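Lmaj004091aaa (PDB 1XTP) probably methylates the N-terminal alpha-amino group of proteins that begin with an X-Pro-Lys motif, using S-adenosyl-L-methionine as methyl donor. Local coordinates at residues A[80-85]-A[194-199]. Sequence-based numbering, arbitrary orientation.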
# COMPACT_ATOMS: atom_id res chain seq x y z
N GLU A 80 10.64 12.89 2.23
CA GLU A 80 11.70 13.05 3.23
C GLU A 80 11.52 12.08 4.42
O GLU A 80 12.48 11.45 4.88
CB GLU A 80 11.77 14.50 3.69
CG GLU A 80 12.88 14.81 4.70
CD GLU A 80 14.30 14.66 4.13
OE1 GLU A 80 14.47 14.32 2.94
OE2 GLU A 80 15.26 14.92 4.89
N GLY A 81 10.28 11.94 4.90
CA GLY A 81 9.96 10.93 5.93
C GLY A 81 10.32 9.49 5.56
O GLY A 81 10.86 8.75 6.38
N SER A 82 10.02 9.10 4.32
CA SER A 82 10.35 7.78 3.82
C SER A 82 11.87 7.59 3.73
O SER A 82 12.42 6.54 4.10
CB SER A 82 9.74 7.58 2.44
OG SER A 82 8.34 7.53 2.51
N ARG A 83 12.55 8.60 3.20
CA ARG A 83 14.00 8.54 3.05
C ARG A 83 14.72 8.37 4.40
O ARG A 83 15.61 7.51 4.55
CB ARG A 83 14.50 9.78 2.32
CG ARG A 83 15.97 9.68 2.00
CD ARG A 83 16.53 10.99 1.47
NE ARG A 83 16.61 12.06 2.47
CZ ARG A 83 17.43 12.07 3.53
NH1 ARG A 83 18.26 11.05 3.78
NH2 ARG A 83 17.41 13.11 4.36
N ASN A 84 14.31 9.18 5.38
CA ASN A 84 14.84 9.08 6.75
C ASN A 84 14.50 7.74 7.42
O ASN A 84 15.33 7.13 8.08
CB ASN A 84 14.36 10.26 7.61
CG ASN A 84 14.97 11.59 7.18
OD1 ASN A 84 16.02 11.64 6.56
ND2 ASN A 84 14.30 12.69 7.53
N PHE A 85 13.29 7.25 7.20
CA PHE A 85 12.88 5.96 7.73
C PHE A 85 13.70 4.83 7.12
O PHE A 85 14.26 4.01 7.85
CB PHE A 85 11.38 5.71 7.48
CG PHE A 85 10.86 4.43 8.09
CD1 PHE A 85 10.47 4.39 9.42
CD2 PHE A 85 10.73 3.28 7.33
CE1 PHE A 85 9.97 3.21 9.97
CE2 PHE A 85 10.24 2.11 7.88
CZ PHE A 85 9.86 2.08 9.20
N PHE A 194 8.63 -2.01 2.68
CA PHE A 194 8.29 -0.70 3.19
C PHE A 194 6.79 -0.42 2.95
O PHE A 194 6.37 -0.15 1.83
CB PHE A 194 9.15 0.35 2.53
CG PHE A 194 8.82 1.76 2.95
CD1 PHE A 194 9.19 2.23 4.20
CD2 PHE A 194 8.19 2.63 2.06
CE1 PHE A 194 8.92 3.55 4.56
CE2 PHE A 194 7.92 3.94 2.43
CZ PHE A 194 8.29 4.40 3.68
N PHE A 195 6.00 -0.47 4.02
CA PHE A 195 4.55 -0.30 3.94
C PHE A 195 4.17 1.04 4.56
O PHE A 195 4.39 1.26 5.74
CB PHE A 195 3.86 -1.46 4.66
CG PHE A 195 2.35 -1.33 4.73
CD1 PHE A 195 1.61 -0.93 3.62
CD2 PHE A 195 1.67 -1.67 5.90
CE1 PHE A 195 0.22 -0.85 3.68
CE2 PHE A 195 0.30 -1.59 5.98
CZ PHE A 195 -0.44 -1.19 4.87
N LYS A 196 3.63 1.94 3.74
CA LYS A 196 3.23 3.28 4.18
C LYS A 196 1.78 3.52 3.83
O LYS A 196 1.40 3.47 2.67
CB LYS A 196 4.10 4.36 3.53
CG LYS A 196 4.05 5.72 4.24
CD LYS A 196 5.26 6.58 3.85
CE LYS A 196 5.31 7.90 4.61
NZ LYS A 196 6.37 8.80 4.07
N GLU A 197 0.97 3.83 4.83
CA GLU A 197 -0.47 3.89 4.64
C GLU A 197 -1.16 4.76 5.69
O GLU A 197 -0.65 4.94 6.81
CB GLU A 197 -1.05 2.47 4.72
CG GLU A 197 -2.43 2.36 4.09
CD GLU A 197 -2.50 3.07 2.75
OE1 GLU A 197 -1.98 2.50 1.75
OE2 GLU A 197 -3.08 4.18 2.71
N ASN A 198 -2.34 5.26 5.30
CA ASN A 198 -3.26 5.89 6.21
C ASN A 198 -3.74 4.90 7.28
O ASN A 198 -3.98 3.72 6.99
CB ASN A 198 -4.45 6.48 5.46
CG ASN A 198 -4.06 7.67 4.56
OD1 ASN A 198 -2.95 8.18 4.62
ND2 ASN A 198 -5.01 8.12 3.75
N CYS A 199 -3.87 5.39 8.50
CA CYS A 199 -4.16 4.59 9.67
C CYS A 199 -5.36 5.21 10.39
O CYS A 199 -5.35 6.41 10.67
CB CYS A 199 -2.93 4.65 10.56
SG CYS A 199 -2.60 3.20 11.44
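Ser82 and Phe85, one turn apart on helix 75-87, meet Phe194 and Lys196 of strand 191-198, joining a helix to one face of the seven-stranded sheet of this Rossmann-like, class I methyltransferase fold. The short helix and strand segments run nearly antiparallel, at 150°, with their axes 11.0 Å apart, and the gap is bridged mainly by side chains. Phe194 and Lys196, alternate residues of the strand, both direct their CB toward the helix. The lysine leaves the strand with CG anti to its backbone N (chi1 -162°) and stays extended to its end, which carries the ammonium group across to the helix. There Lys196 NZ donates a hydrogen bond to Ser82 OG at 2.8 Å, and CD and CE of the lysine also come close to that oxygen. Lys196 NZ also forms a salt bridge with Asp78, one helical turn before Ser82, which would offset its charge in this buried setting, and Gln238 OE1 is a further hydrogen-bond partner of NZ. Ser82 OG, anti to its own carbonyl carbon, also bonds to the main-chain oxygen of Asp78, so this buried hydroxyl links lysine and helix backbone. On the sheet, the lysine side chain packs by Gln165, a predicted S-adenosyl-L-methionine-binding residue, and lies about 8 Å from the bound S-adenosyl-L-homoselenocysteine. Beside this polar cluster the rings of Phe85 and Phe194 cross obliquely, their planes at 49° and centroids 5.6 Å apart. Met250 and Ala252 of strand 248-253 also pack on Phe85, while Phe194 also packs on Leu161 and Val163 of strand 159-165. The rim of the Phe194 ring faces the helix: its CE1 approaches Phe85 CD2 to 3.3 Å, and the neighbouring Phe194 CZ lies 3.3 Å from Ser82 OG, near the ring plane.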